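CG8862 (Drosophila melanogaster, PDB 3ISM) is endonuclease G, a mitochondrial magnesium-dependent nuclease of the DNA/RNA non-specific endonuclease family that probably cleaves both DNA and RNA. Local coordinates at residues Gln21-Gly26 with Pro50-Glu55; Arg45-Pro50 with Pro160-His165; Phe54-Ala59 with Asn153-Thr158; Met124-Gly129 with Val184-His189. One frame throughout, in Å; residues are numbered along the deposited sequence.

Interaction 1: Gln21-Gly26 with Pro50-Glu55; sequences QIMKYG and PHWVFE
His-51 is the corner from which strand 49-57 runs on toward the end of helix 16-22. His-51 and Trp-52 together face Ser-42, a classic beta bulge in the pairing with strand 40-44. Trp-52 carries its ring at chi1 53°, with CG in the crowded position between the backbone N and the carbonyl carbon. The far rim of the indole meets Met-23 tip to tip: Met-23 CE lies 3.7 Å from Trp-52 CH2. Phe-54 comes next and crosses Met-23 obliquely. Met-23 SD is 3.6 Å from Phe-54 CB and 4.6 Å from the centroid of the Phe-54 ring. This is a Met-aromatic contact with an oblique approach. The thioether gets there because the Met-23 chain is bent at chi2 (-53°) and chi3 (-64°), which turns its end toward the strand. Ile-22, the residue before Met-23, uses its CG2 branch, anti to the backbone N. Ile-22 CG2 rests 3.6 Å from Phe-54 O and 4.1 Å from Phe-54 CB. The same methyl approaches Glu-55 N, where the contact ends. Glu-55 directs its CB away from the helix end, and its OE2 is hydrogen-bonded to His-108 and Asn-107. No hydrogen bond joins the two segments, so apolar and sulfur contacts carry the fit. Met-23 is the first residue to leave the helical conformation, and a type I turn from Met-23 to Gly-26 follows. Phe-54 also meets Phe-240 edge to face. The helix end thus packs on a strand that lies between strands 40-44 and 153-161 in the central sheet.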
# COMPACT_ATOMS: atom_id res chain seq x y z
N GLN B 21 3.10 -6.42 -28.16
CA GLN B 21 4.55 -6.63 -28.23
C GLN B 21 5.24 -6.37 -26.88
O GLN B 21 5.99 -7.22 -26.38
CB GLN B 21 5.17 -5.76 -29.31
CG GLN B 21 5.02 -6.30 -30.73
CD GLN B 21 5.32 -5.25 -31.78
OE1 GLN B 21 5.80 -4.15 -31.46
NE2 GLN B 21 5.03 -5.56 -33.04
N ILE B 22 4.97 -5.21 -26.29
CA ILE B 22 5.55 -4.84 -25.01
C ILE B 22 5.16 -5.85 -23.92
O ILE B 22 6.03 -6.33 -23.18
CB ILE B 22 5.18 -3.38 -24.58
CG1 ILE B 22 5.85 -2.37 -25.51
CG2 ILE B 22 5.58 -3.10 -23.14
CD1 ILE B 22 5.17 -1.00 -25.52
N MET B 23 3.87 -6.21 -23.88
CA MET B 23 3.33 -7.11 -22.85
C MET B 23 3.31 -8.57 -23.27
O MET B 23 2.44 -9.33 -22.84
CB MET B 23 1.92 -6.67 -22.43
CG MET B 23 1.79 -5.20 -22.02
SD MET B 23 2.97 -4.66 -20.75
CE MET B 23 2.49 -5.67 -19.35
N LYS B 24 4.26 -8.95 -24.11
CA LYS B 24 4.44 -10.33 -24.58
C LYS B 24 4.40 -11.40 -23.48
O LYS B 24 3.79 -12.47 -23.66
CB LYS B 24 5.79 -10.41 -25.30
CG LYS B 24 6.17 -11.79 -25.80
CD LYS B 24 7.42 -11.71 -26.66
CE LYS B 24 7.92 -13.06 -27.04
NZ LYS B 24 9.02 -12.92 -28.04
N TYR B 25 5.05 -11.12 -22.36
CA TYR B 25 5.20 -12.11 -21.30
C TYR B 25 4.19 -11.98 -20.16
O TYR B 25 4.33 -12.63 -19.13
CB TYR B 25 6.64 -12.10 -20.79
CG TYR B 25 7.63 -12.61 -21.82
CD1 TYR B 25 8.62 -11.77 -22.35
CD2 TYR B 25 7.56 -13.92 -22.30
CE1 TYR B 25 9.51 -12.23 -23.31
CE2 TYR B 25 8.47 -14.40 -23.25
CZ TYR B 25 9.44 -13.54 -23.75
OH TYR B 25 10.33 -13.99 -24.69
N GLY B 26 3.17 -11.15 -20.36
CA GLY B 26 2.09 -11.05 -19.38
C GLY B 26 2.07 -9.72 -18.67
O GLY B 26 3.02 -8.94 -18.76
N PRO B 50 3.56 5.24 -10.22
CA PRO B 50 3.19 3.95 -10.80
C PRO B 50 3.19 2.78 -9.80
O PRO B 50 3.92 2.80 -8.83
CB PRO B 50 4.28 3.70 -11.85
CG PRO B 50 4.85 5.04 -12.16
CD PRO B 50 4.78 5.79 -10.85
N HIS B 51 2.36 1.77 -10.04
CA HIS B 51 2.65 0.44 -9.49
C HIS B 51 3.86 -0.12 -10.26
O HIS B 51 4.75 -0.67 -9.66
CB HIS B 51 1.49 -0.53 -9.71
CG HIS B 51 0.28 -0.26 -8.86
ND1 HIS B 51 0.28 -0.41 -7.49
CD2 HIS B 51 -0.98 0.09 -9.20
CE1 HIS B 51 -0.93 -0.15 -7.02
NE2 HIS B 51 -1.71 0.16 -8.04
N TRP B 52 3.83 -0.00 -11.58
CA TRP B 52 4.89 -0.53 -12.45
C TRP B 52 4.83 0.13 -13.82
O TRP B 52 3.79 0.71 -14.21
CB TRP B 52 4.80 -2.08 -12.61
CG TRP B 52 3.46 -2.63 -13.06
CD1 TRP B 52 2.48 -3.13 -12.25
CD2 TRP B 52 2.97 -2.77 -14.41
NE1 TRP B 52 1.40 -3.55 -13.01
CE2 TRP B 52 1.68 -3.34 -14.33
CE3 TRP B 52 3.49 -2.46 -15.66
CZ2 TRP B 52 0.90 -3.60 -15.47
CZ3 TRP B 52 2.71 -2.72 -16.80
CH2 TRP B 52 1.43 -3.27 -16.69
N VAL B 53 5.95 0.09 -14.54
CA VAL B 53 5.92 0.35 -15.97
C VAL B 53 6.57 -0.84 -16.69
O VAL B 53 7.33 -1.61 -16.07
CB VAL B 53 6.65 1.66 -16.36
CG1 VAL B 53 6.03 2.87 -15.70
CG2 VAL B 53 8.14 1.57 -16.01
N PHE B 54 6.26 -0.99 -17.98
CA PHE B 54 6.80 -2.08 -18.76
C PHE B 54 7.35 -1.56 -20.08
O PHE B 54 6.76 -0.69 -20.73
CB PHE B 54 5.75 -3.19 -19.00
CG PHE B 54 6.31 -4.57 -18.84
CD1 PHE B 54 6.09 -5.29 -17.67
CD2 PHE B 54 7.13 -5.12 -19.83
CE1 PHE B 54 6.65 -6.56 -17.50
CE2 PHE B 54 7.70 -6.38 -19.66
CZ PHE B 54 7.46 -7.10 -18.49
N GLU B 55 8.51 -2.08 -20.47
CA GLU B 55 9.21 -1.61 -21.67
C GLU B 55 9.75 -2.79 -22.44
O GLU B 55 10.12 -3.81 -21.85
CB GLU B 55 10.36 -0.68 -21.30
CG GLU B 55 9.97 0.64 -20.57
CD GLU B 55 11.19 1.37 -19.97
OE1 GLU B 55 11.87 0.78 -19.11
OE2 GLU B 55 11.47 2.52 -20.36

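Interaction 2: Arg45-Pro50 with Pro160-His165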
# COMPACT_ATOMS: atom_id res chain seq x y z
N ARG B 45 -3.15 5.01 -7.82
CA ARG B 45 -3.90 6.22 -7.46
C ARG B 45 -3.77 6.64 -5.99
O ARG B 45 -3.86 7.82 -5.67
CB ARG B 45 -5.37 6.09 -7.82
CG ARG B 45 -5.61 6.11 -9.33
CD ARG B 45 -7.08 5.89 -9.66
NE ARG B 45 -7.53 4.54 -9.30
CZ ARG B 45 -8.81 4.17 -9.26
NH1 ARG B 45 -9.77 5.05 -9.54
NH2 ARG B 45 -9.14 2.92 -8.96
N ARG B 46 -3.57 5.66 -5.11
CA ARG B 46 -3.41 5.88 -3.69
C ARG B 46 -2.06 6.54 -3.38
O ARG B 46 -1.97 7.43 -2.52
CB ARG B 46 -3.45 4.53 -2.98
CG ARG B 46 -3.37 4.66 -1.45
CD ARG B 46 -3.87 3.43 -0.75
NE ARG B 46 -2.98 2.28 -0.88
CZ ARG B 46 -1.83 2.14 -0.20
NH1 ARG B 46 -1.41 3.06 0.66
NH2 ARG B 46 -1.09 1.06 -0.37
N ASN B 47 -1.02 6.12 -4.10
CA ASN B 47 0.33 6.58 -3.81
C ASN B 47 0.80 7.69 -4.73
O ASN B 47 1.80 8.35 -4.47
CB ASN B 47 1.29 5.39 -3.81
CG ASN B 47 1.19 4.57 -2.51
OD1 ASN B 47 1.02 5.13 -1.43
ND2 ASN B 47 1.32 3.24 -2.61
N ARG B 48 0.02 7.92 -5.78
CA ARG B 48 0.29 8.98 -6.77
C ARG B 48 1.60 8.76 -7.55
O ARG B 48 2.27 9.73 -7.93
CB ARG B 48 0.22 10.38 -6.14
CG ARG B 48 -1.21 10.94 -5.88
CD ARG B 48 -1.89 10.23 -4.75
NE ARG B 48 -2.65 11.09 -3.84
CZ ARG B 48 -3.82 10.76 -3.30
NH1 ARG B 48 -4.40 9.61 -3.61
NH2 ARG B 48 -4.44 11.60 -2.46
N VAL B 49 1.95 7.48 -7.77
CA VAL B 49 3.12 7.03 -8.54
C VAL B 49 2.72 5.74 -9.28
O VAL B 49 1.65 5.21 -9.03
CB VAL B 49 4.36 6.73 -7.62
CG1 VAL B 49 4.75 7.95 -6.81
CG2 VAL B 49 4.10 5.55 -6.69
N PRO B 50 3.56 5.24 -10.22
CA PRO B 50 3.19 3.95 -10.80
C PRO B 50 3.19 2.78 -9.80
O PRO B 50 3.92 2.80 -8.83
CB PRO B 50 4.28 3.70 -11.85
CG PRO B 50 4.85 5.04 -12.16
CD PRO B 50 4.78 5.79 -10.85
N PRO B 160 8.18 0.74 -7.87
CA PRO B 160 8.47 1.02 -6.48
C PRO B 160 8.17 -0.12 -5.52
O PRO B 160 7.33 -1.00 -5.83
CB PRO B 160 7.55 2.20 -6.19
CG PRO B 160 6.36 1.97 -7.05
CD PRO B 160 6.88 1.30 -8.30
N LEU B 161 8.85 -0.10 -4.39
CA LEU B 161 8.59 -1.00 -3.27
C LEU B 161 8.54 -0.17 -2.00
O LEU B 161 9.10 0.93 -1.94
CB LEU B 161 9.71 -2.04 -3.10
CG LEU B 161 9.95 -3.04 -4.23
CD1 LEU B 161 11.29 -3.78 -4.05
CD2 LEU B 161 8.79 -4.01 -4.32
N TYR B 162 7.86 -0.71 -0.98
CA TYR B 162 7.69 -0.05 0.30
C TYR B 162 7.95 -1.14 1.34
O TYR B 162 7.01 -1.82 1.78
CB TYR B 162 6.28 0.54 0.41
CG TYR B 162 5.82 1.33 -0.82
CD1 TYR B 162 5.96 2.72 -0.86
CD2 TYR B 162 5.25 0.69 -1.92
CE1 TYR B 162 5.56 3.44 -1.97
CE2 TYR B 162 4.84 1.40 -3.03
CZ TYR B 162 5.01 2.77 -3.06
OH TYR B 162 4.61 3.49 -4.16
N LEU B 163 9.22 -1.32 1.69
CA LEU B 163 9.67 -2.50 2.45
C LEU B 163 9.72 -2.23 3.95
O LEU B 163 10.05 -1.13 4.36
CB LEU B 163 11.06 -2.97 1.97
CG LEU B 163 11.24 -3.32 0.49
CD1 LEU B 163 12.62 -3.96 0.25
CD2 LEU B 163 10.14 -4.24 0.03
N PRO B 164 9.33 -3.23 4.76
CA PRO B 164 9.30 -3.13 6.22
C PRO B 164 10.67 -3.07 6.86
O PRO B 164 11.64 -3.48 6.24
CB PRO B 164 8.63 -4.44 6.65
CG PRO B 164 8.91 -5.40 5.50
CD PRO B 164 8.82 -4.53 4.28
N HIS B 165 10.73 -2.57 8.08
CA HIS B 165 11.94 -2.64 8.89
C HIS B 165 11.48 -3.01 10.29
O HIS B 165 10.30 -2.85 10.63
CB HIS B 165 12.66 -1.28 8.92
CG HIS B 165 11.80 -0.18 9.47
ND1 HIS B 165 10.86 0.49 8.72
CD2 HIS B 165 11.71 0.34 10.72
CE1 HIS B 165 10.25 1.39 9.46
NE2 HIS B 165 10.74 1.32 10.69
O HOH W 1 3.18 2.17 -6.04
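This is a buried side-chain contact with a water bridge, made where strands 49-57 and 153-161 diverge at one end of the central sheet. Pro-50 and Pro-160 are the closest residues by backbone, yet their CA atoms are 7.4 Å apart. No direct hydrogen bond crosses between the segments. Water 1 fills that role: it donates to Pro-50 O at 3.0 Å and accepts from Tyr-162 OH at 2.7 Å. The water lies in the plane of the Tyr-162 ring, at its edge. Tyr-162 has CG anti to the carbonyl carbon, and its phenol reaches toward segment 45-50. Its hydroxyl meets Val-49 tip to tip, with Val-49 CG2 3.3 Å from Tyr-162 OH. Asn-47 also comes in tip to tip, its amide plane turned 33° from the ring. Asn-47 ND2 stands 3.6 Å from Tyr-162 OH, which is packing and not a bond. That amide is instead hydrogen-bonded to Asp-44. Nearer the sheet, Pro-160 CG lies 3.1 Å from Pro-50 O. Arg-48 and Val-49 both face Asp-44, forming a G1 beta bulge. The Arg-48 guanidinium turns back to hold Arg-45 O, NH1 to O 2.8 Å, in the guanidinium plane. Arg-46 of the second subunit packs on both Asn-47 and Tyr-162, so the contact lies at the interface with the second copy of this protein. The chemistry implies a bridge with defined polarity: the phenol donates a hydrogen bond to the water, and the water donates one to the Pro-50 carbonyl, linking two buried polar atoms without direct strand pairing.

Interaction 3: Phe54-Ala59 with Asn153-Thr158; sequences FEHLTA and NVYVCT
Strands 49-57 and 153-161 pair antiparallel here; the axes of their segments approach to 4.6 Å at 168°. Glu-55 with Val-156 and Leu-57 with Val-154 are the hydrogen-bonded pairs. Each has two backbone bonds, the shortest from Leu-57 N to Val-154 O at 2.7 Å. Phe-54 with Cys-157 and His-56 with Tyr-155 are the non-hydrogen-bonded pairs, and their side chains share one face. His-56 has CG anti to the backbone N (chi1 158°), which lays its ring along that of Tyr-155. The two form an offset stack, centroids 4.5 Å apart and planes at 14°. His-56 NE2 donates to Asn-153 OD1 at 2.8 Å, nearly straight, in the ring plane and onto an oxygen lone pair. His-56 ND1 is hydrogen-bonded to Arg-18, so both ring nitrogens are engaged and the ring's rotation is fixed. An alanine here would remove the stack and both bonds, and would probably loosen Tyr-155 and Asn-153. Cys-157 CB lies 3.5 Å from Phe-54 CE1, and Val-156 O sits over the face of that ring. Glu-55, Leu-57, Val-154 and Val-156 project from the opposite face. The leucine and both valines pack on Val-144 of helix 136-146, and Leu-57 CG lies 4.2 Å from Val-156 CG1. Water 2 donates to Glu-55 OE1 at 2.7 Å and to Val-156 O, and accepts from Thr-158 OG1, which is also hydrogen-bonded to Lys-192. The carboxylate's other oxygen is held by His-108. Thr-58 then N-caps helix 59-62. The arrangement is regular antiparallel beta pairing, within the central sheet of a His-Me finger nuclease.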
# COMPACT_ATOMS: atom_id res chain seq x y z
N PHE B 54 6.26 -0.99 -17.98
CA PHE B 54 6.80 -2.08 -18.76
C PHE B 54 7.35 -1.56 -20.08
O PHE B 54 6.76 -0.69 -20.73
CB PHE B 54 5.75 -3.19 -19.00
CG PHE B 54 6.31 -4.57 -18.84
CD1 PHE B 54 6.09 -5.29 -17.67
CD2 PHE B 54 7.13 -5.12 -19.83
CE1 PHE B 54 6.65 -6.56 -17.50
CE2 PHE B 54 7.70 -6.38 -19.66
CZ PHE B 54 7.46 -7.10 -18.49
N GLU B 55 8.51 -2.08 -20.47
CA GLU B 55 9.21 -1.61 -21.67
C GLU B 55 9.75 -2.79 -22.44
O GLU B 55 10.12 -3.81 -21.85
CB GLU B 55 10.36 -0.68 -21.30
CG GLU B 55 9.97 0.64 -20.57
CD GLU B 55 11.19 1.37 -19.97
OE1 GLU B 55 11.87 0.78 -19.11
OE2 GLU B 55 11.47 2.52 -20.36
N HIS B 56 9.78 -2.66 -23.76
CA HIS B 56 10.44 -3.63 -24.61
C HIS B 56 11.46 -2.85 -25.43
O HIS B 56 11.09 -2.06 -26.29
CB HIS B 56 9.43 -4.36 -25.51
CG HIS B 56 10.03 -4.96 -26.74
ND1 HIS B 56 9.52 -4.75 -28.00
CD2 HIS B 56 11.13 -5.74 -26.92
CE1 HIS B 56 10.27 -5.37 -28.90
NE2 HIS B 56 11.26 -5.98 -28.27
N LEU B 57 12.74 -3.08 -25.14
CA LEU B 57 13.83 -2.33 -25.74
C LEU B 57 14.55 -3.15 -26.81
O LEU B 57 14.75 -4.37 -26.67
CB LEU B 57 14.85 -1.89 -24.69
CG LEU B 57 14.37 -1.40 -23.32
CD1 LEU B 57 15.59 -0.99 -22.47
CD2 LEU B 57 13.37 -0.24 -23.42
N THR B 58 14.91 -2.46 -27.89
CA THR B 58 15.81 -2.97 -28.89
C THR B 58 16.98 -1.99 -29.02
O THR B 58 16.94 -0.87 -28.48
CB THR B 58 15.11 -3.13 -30.26
OG1 THR B 58 14.57 -1.86 -30.66
CG2 THR B 58 13.97 -4.16 -30.19
N ALA B 59 18.02 -2.41 -29.73
CA ALA B 59 19.16 -1.55 -30.04
C ALA B 59 18.66 -0.30 -30.78
O ALA B 59 19.17 0.80 -30.55
CB ALA B 59 20.20 -2.30 -30.91
N ASN B 153 16.36 -8.39 -28.00
CA ASN B 153 15.16 -7.85 -27.39
C ASN B 153 15.29 -7.94 -25.88
O ASN B 153 15.63 -8.99 -25.34
CB ASN B 153 13.92 -8.62 -27.87
CG ASN B 153 13.69 -8.47 -29.38
OD1 ASN B 153 13.06 -7.51 -29.81
ND2 ASN B 153 14.20 -9.42 -30.17
N VAL B 154 15.07 -6.81 -25.22
CA VAL B 154 15.18 -6.73 -23.76
C VAL B 154 13.86 -6.25 -23.18
O VAL B 154 13.40 -5.16 -23.53
CB VAL B 154 16.33 -5.78 -23.34
CG1 VAL B 154 16.31 -5.53 -21.83
CG2 VAL B 154 17.69 -6.33 -23.79
N TYR B 155 13.23 -7.06 -22.34
CA TYR B 155 11.96 -6.67 -21.73
C TYR B 155 12.20 -6.33 -20.27
O TYR B 155 12.92 -7.05 -19.57
CB TYR B 155 10.91 -7.79 -21.85
CG TYR B 155 10.54 -8.15 -23.27
CD1 TYR B 155 9.36 -7.67 -23.84
CD2 TYR B 155 11.36 -8.96 -24.04
CE1 TYR B 155 9.01 -8.00 -25.15
CE2 TYR B 155 11.02 -9.29 -25.34
CZ TYR B 155 9.85 -8.81 -25.89
OH TYR B 155 9.54 -9.16 -27.18
N VAL B 156 11.63 -5.22 -19.82
CA VAL B 156 11.92 -4.74 -18.48
C VAL B 156 10.71 -4.12 -17.77
O VAL B 156 9.97 -3.32 -18.35
CB VAL B 156 13.18 -3.78 -18.45
CG1 VAL B 156 13.05 -2.68 -19.50
CG2 VAL B 156 13.42 -3.20 -17.05
N CYS B 157 10.51 -4.57 -16.54
CA CYS B 157 9.52 -4.02 -15.64
C CYS B 157 10.21 -3.29 -14.49
O CYS B 157 11.10 -3.85 -13.83
CB CYS B 157 8.65 -5.14 -15.07
SG CYS B 157 7.28 -4.52 -14.04
N THR B 158 9.80 -2.05 -14.28
CA THR B 158 10.41 -1.15 -13.30
C THR B 158 9.30 -0.68 -12.37
O THR B 158 8.21 -0.39 -12.85
CB THR B 158 11.02 0.09 -14.02
OG1 THR B 158 12.00 -0.33 -14.98
CG2 THR B 158 11.64 1.05 -13.02
O HOH W 2 10.64 -0.83 -17.33

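Interaction 4: Met124-Gly129 with Val184-His189; sequences MAPQVG and VAVPTH
Pro-126 is the centre of this contact, and its ring meets Val-184, Ala-185, Val-186 and, more loosely, Pro-187. Pro-126 CD lies 3.2 Å from Ala-185 O, so the ring carbons rest against a carbonyl. Pro-126 CG touches Val-184 CG1 at 3.8 Å, the two side chains crossing obliquely. That methyl is placed by chi1 of -179°, anti to the backbone N. Pro-126 CB meets Val-186 CG2, the branch anti to the carbonyl carbon, at 3.7 Å. Beyond the ring, Pro-187 CD approaches Pro-126 O at 3.7 Å, and Pro-187 CG lies 4.2 Å from Ala-125 CB. An alanine in place of Pro-126 would lose the CG and CD contacts with Val-184 and Ala-185 and would probably loosen the packing between the segments. The next shell fixes both backbones. Ala-125 pairs with Gly-100 and Gln-127 with Asp-98, which ties strand 124-127 to strand 98-101. Ala-185 is bonded to Asn-47, and Val-186 to Glu-177. Asn-212 ND2 is hydrogen-bonded to both Pro-126 O and Pro-187 O, so one amide links the segments. Val-49, Ile-179 and Tyr-92 pack on Pro-126 and Val-184, and Ile-179 also on Val-186. No hydrogen bond runs directly between the segments. The chemistry implies a joint between two small sheets that depends on close apolar fit, with its polar link supplied by a third residue.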
# COMPACT_ATOMS: atom_id res chain seq x y z
N MET B 124 6.36 9.28 -12.85
CA MET B 124 7.37 9.71 -11.88
C MET B 124 7.14 9.17 -10.49
O MET B 124 6.00 8.96 -10.07
CB MET B 124 7.42 11.25 -11.79
CG MET B 124 7.67 11.94 -13.10
SD MET B 124 9.30 11.57 -13.74
CE MET B 124 8.98 11.75 -15.47
N ALA B 125 8.24 8.97 -9.77
CA ALA B 125 8.21 8.75 -8.32
C ALA B 125 9.34 9.52 -7.67
O ALA B 125 10.39 9.74 -8.31
CB ALA B 125 8.29 7.25 -7.96
N PRO B 126 9.13 9.98 -6.43
CA PRO B 126 10.18 10.70 -5.72
C PRO B 126 11.40 9.83 -5.53
O PRO B 126 11.31 8.74 -4.94
CB PRO B 126 9.53 11.07 -4.37
CG PRO B 126 8.07 11.09 -4.68
CD PRO B 126 7.88 9.95 -5.66
N GLN B 127 12.52 10.29 -6.06
CA GLN B 127 13.79 9.62 -5.89
C GLN B 127 14.82 10.61 -5.37
O GLN B 127 14.81 11.78 -5.77
CB GLN B 127 14.27 9.06 -7.23
CG GLN B 127 13.32 8.01 -7.82
CD GLN B 127 13.90 7.35 -9.05
OE1 GLN B 127 14.47 8.01 -9.91
NE2 GLN B 127 13.77 6.03 -9.13
N VAL B 128 15.68 10.13 -4.47
CA VAL B 128 16.92 10.84 -4.12
C VAL B 128 17.67 11.20 -5.40
O VAL B 128 17.79 10.37 -6.32
CB VAL B 128 17.79 9.96 -3.19
CG1 VAL B 128 19.17 10.55 -2.95
CG2 VAL B 128 17.07 9.72 -1.86
N GLY B 129 18.15 12.43 -5.48
CA GLY B 129 18.80 12.93 -6.68
C GLY B 129 20.25 12.49 -6.83
O GLY B 129 20.52 11.46 -7.44
N VAL B 184 2.24 12.54 -2.31
CA VAL B 184 2.92 11.61 -3.21
C VAL B 184 3.87 10.74 -2.38
O VAL B 184 4.71 11.25 -1.64
CB VAL B 184 3.65 12.38 -4.35
CG1 VAL B 184 4.36 11.39 -5.33
CG2 VAL B 184 2.66 13.23 -5.10
N ALA B 185 3.72 9.41 -2.48
CA ALA B 185 4.52 8.49 -1.70
C ALA B 185 5.99 8.47 -2.13
O ALA B 185 6.30 8.52 -3.33
CB ALA B 185 3.95 7.10 -1.79
N VAL B 186 6.89 8.41 -1.15
CA VAL B 186 8.32 8.24 -1.41
C VAL B 186 8.67 6.77 -1.14
O VAL B 186 8.77 6.33 0.01
CB VAL B 186 9.20 9.17 -0.55
CG1 VAL B 186 10.68 8.95 -0.90
CG2 VAL B 186 8.80 10.67 -0.74
N PRO B 187 8.84 6.00 -2.22
CA PRO B 187 9.16 4.58 -2.08
C PRO B 187 10.48 4.32 -1.35
O PRO B 187 11.40 5.14 -1.41
CB PRO B 187 9.22 4.10 -3.54
CG PRO B 187 8.33 5.11 -4.30
CD PRO B 187 8.70 6.41 -3.64
N THR B 188 10.56 3.20 -0.64
CA THR B 188 11.76 2.86 0.12
C THR B 188 12.84 2.32 -0.84
O THR B 188 14.02 2.46 -0.59
CB THR B 188 11.46 1.79 1.23
OG1 THR B 188 11.14 0.52 0.62
CG2 THR B 188 10.31 2.24 2.11
N HIS B 189 12.39 1.68 -1.92
CA HIS B 189 13.26 0.95 -2.86
C HIS B 189 12.61 0.96 -4.24
O HIS B 189 11.42 1.24 -4.36
CB HIS B 189 13.44 -0.52 -2.45
CG HIS B 189 14.12 -0.74 -1.13
ND1 HIS B 189 13.50 -0.53 0.08
CD2 HIS B 189 15.35 -1.24 -0.84
CE1 HIS B 189 14.33 -0.83 1.06
NE2 HIS B 189 15.46 -1.27 0.53

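Strands 49-57 and 153-161 connect three of the contacts. Interaction 3 pairs them regularly; interaction 2 lies at their separated end, about 22 Å away by centre. Interactions 1 and 3 share Phe-54 and Glu-55, with centres about 8 Å apart. Interactions 2 and 4 are about 8 Å apart by centre, and a probable bond from Leu-161 N to His-189 O, 2.9 Å, joins them. Interactions 1 and 2 share Pro-50. Side chain to side chain, the predicted catalytic His-101 is about 8 Å from Glu-55 and about 9 Å from Pro-50 and Ala-125. The Thr-158 side chain is about 6 Å from that of Glu-141, a magnesium ligand, and about 9 Å from a bound magnesium ion.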